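Side-chain contact in sniffer CG10964-PA (Drosophila melanogaster, PDB 1SNY), which probably reduces carbonyl compounds with NADPH, as a carbonyl reductase of the short-chain dehydrogenase/reductase family: residues L37-L42 and E65-N70. Numbering follows the deposited sequence.
Sequences LVKALL and EDLAKN
Leu-67 reaches across from helix 62-70 and sets one methyl, CD1, between two side chains of helix 32-42. CD1 lies 4.2 Å from CG1 of Val-38 and 4.1 Å from CG of Lys-39, so a single branch of the leucine meets both neighbours in the opposing helical turn. The contact is light, burying 138 Å² in all, and purely apolar. Lys-39 takes part through the root of its chain: its aliphatic part runs across the leucine at about a right angle, and CG is the carbon that touches. With CG beside the backbone N (chi1 -61°) and the rest fully extended, the lysine carries its ammonium past the leucine to Glu-63 on the facing helix. There, just outside segment 65-70, NZ forms a salt bridge with OE2, a charged link between the same two helices. Val-38 sits deeper, its CB directed at helix 62-70. Leu-42, one turn further on, also faces that helix, but its CD1 stays 4.8 Å from CD2 of Leu-67, and the side chain rests on His-71 and Asn-73 in the loop that follows. At that end Leu-67 has a second role, since its carbonyl O is hydrogen-bonded to ND1 of His-71. Beneath the contact lies the parallel sheet: Val-38 packs on Leu-51 and Thr-53 of strand 50-55, and both Val-38 and Leu-67 touch Ile-74 of the edge strand 74-78. The two helices belong to successive beta-alpha-beta units of the Rossmann fold and lie side by side on one face of the sheet; between segments 37-42 and 65-70 the nearest CA atoms, those of Lys-39 and Leu-67, are 8.4 Å apart. Along the other flank of helix 32-42, Leu-37 and Ala-40 pack against helix 235-248.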
loop_
_atom_site.group_PDB
_atom_site.type_symbol
_atom_site.label_atom_id
_atom_site.label_comp_id
_atom_site.label_asym_id
_atom_site.label_seq_id
_atom_site.Cartn_x
_atom_site.Cartn_y
_atom_site.Cartn_z
ATOM N N LEU A 37 -7.253 8.382 23.336
ATOM C CA LEU A 37 -6.359 9.510 23.119
ATOM C C LEU A 37 -6.992 10.785 23.646
ATOM O O LEU A 37 -6.320 11.606 24.263
ATOM C CB LEU A 37 -6.042 9.670 21.629
ATOM C CG LEU A 37 -5.149 8.617 20.969
ATOM C CD1 LEU A 37 -5.061 8.903 19.476
ATOM C CD2 LEU A 37 -3.761 8.642 21.594
ATOM N N VAL A 38 -8.287 10.957 23.390
ATOM C CA VAL A 38 -8.998 12.141 23.865
ATOM C C VAL A 38 -8.802 12.274 25.372
ATOM O O VAL A 38 -8.345 13.307 25.858
ATOM C CB VAL A 38 -10.515 12.048 23.576
ATOM C CG1 VAL A 38 -11.228 13.267 24.133
ATOM C CG2 VAL A 38 -10.753 11.939 22.087
ATOM N N LYS A 39 -9.134 11.216 26.106
ATOM C CA LYS A 39 -9.002 11.230 27.556
ATOM C C LYS A 39 -7.571 11.498 28.004
ATOM O O LYS A 39 -7.342 12.274 28.926
ATOM C CB LYS A 39 -9.489 9.905 28.147
ATOM C CG LYS A 39 -10.949 9.596 27.858
ATOM C CD LYS A 39 -11.349 8.257 28.455
ATOM C CE LYS A 39 -12.791 7.910 28.122
ATOM N NZ LYS A 39 -13.154 6.550 28.614
ATOM N N ALA A 40 -6.608 10.856 27.353
ATOM C CA ALA A 40 -5.209 11.047 27.713
ATOM C C ALA A 40 -4.767 12.484 27.448
ATOM O O ALA A 40 -3.924 13.020 28.164
ATOM C CB ALA A 40 -4.329 10.082 26.933
ATOM N N LEU A 41 -5.333 13.100 26.415
ATOM C CA LEU A 41 -4.988 14.474 26.073
ATOM C C LEU A 41 -5.466 15.404 27.177
ATOM O O LEU A 41 -4.780 16.364 27.542
ATOM C CB LEU A 41 -5.628 14.868 24.740
ATOM C CG LEU A 41 -4.975 14.259 23.494
ATOM C CD1 LEU A 41 -5.868 14.468 22.288
ATOM C CD2 LEU A 41 -3.607 14.891 23.276
ATOM N N LEU A 42 -6.647 15.104 27.707
ATOM C CA LEU A 42 -7.236 15.893 28.781
ATOM C C LEU A 42 -6.417 15.796 30.069
ATOM O O LEU A 42 -6.157 16.805 30.722
ATOM C CB LEU A 42 -8.668 15.421 29.048
ATOM C CG LEU A 42 -9.641 15.554 27.874
ATOM C CD1 LEU A 42 -10.998 14.987 28.257
ATOM C CD2 LEU A 42 -9.764 17.013 27.477
ATOM N N GLU A 65 -19.759 12.262 23.699
ATOM C CA GLU A 65 -20.723 13.348 23.812
ATOM C C GLU A 65 -20.784 13.826 25.262
ATOM O O GLU A 65 -21.058 14.997 25.534
ATOM C CB GLU A 65 -22.099 12.864 23.351
ATOM C CG GLU A 65 -23.185 13.923 23.369
ATOM C CD GLU A 65 -22.785 15.180 22.628
ATOM O OE1 GLU A 65 -22.006 15.978 23.192
ATOM O OE2 GLU A 65 -23.243 15.366 21.480
ATOM N N ASP A 66 -20.519 12.908 26.187
ATOM C CA ASP A 66 -20.531 13.221 27.608
ATOM C C ASP A 66 -19.258 13.977 27.966
ATOM O O ASP A 66 -19.293 14.940 28.731
ATOM C CB ASP A 66 -20.631 11.943 28.425
ATOM N N LEU A 67 -18.134 13.532 27.415
ATOM C CA LEU A 67 -16.856 14.188 27.669
ATOM C C LEU A 67 -16.936 15.623 27.171
ATOM O O LEU A 67 -16.327 16.526 27.745
ATOM C CB LEU A 67 -15.722 13.462 26.939
ATOM C CG LEU A 67 -15.323 12.069 27.426
ATOM C CD1 LEU A 67 -14.273 11.493 26.494
ATOM C CD2 LEU A 67 -14.784 12.152 28.847
ATOM N N ALA A 68 -17.693 15.822 26.096
ATOM C CA ALA A 68 -17.869 17.141 25.502
ATOM C C ALA A 68 -18.653 18.047 26.442
ATOM O O ALA A 68 -18.280 19.199 26.672
ATOM C CB ALA A 68 -18.600 17.019 24.172
ATOM N N LYS A 69 -19.742 17.514 26.985
ATOM C CA LYS A 69 -20.588 18.266 27.900
ATOM C C LYS A 69 -19.861 18.618 29.193
ATOM O O LYS A 69 -20.355 19.413 29.990
ATOM C CB LYS A 69 -21.857 17.468 28.213
ATOM C CG LYS A 69 -22.770 17.278 27.010
ATOM C CD LYS A 69 -24.098 16.660 27.408
ATOM C CE LYS A 69 -25.074 16.661 26.243
ATOM N NZ LYS A 69 -26.403 16.112 26.630
ATOM N N ASN A 70 -18.687 18.031 29.397
ATOM C CA ASN A 70 -17.898 18.294 30.596
ATOM C C ASN A 70 -16.601 19.031 30.285
ATOM O O ASN A 70 -15.971 19.602 31.175
ATOM C CB ASN A 70 -17.582 16.983 31.315
ATOM C CG ASN A 70 -18.739 16.487 32.154
ATOM O OD1 ASN A 70 -19.875 16.415 31.686
ATOM N ND2 ASN A 70 -18.455 16.135 33.403
#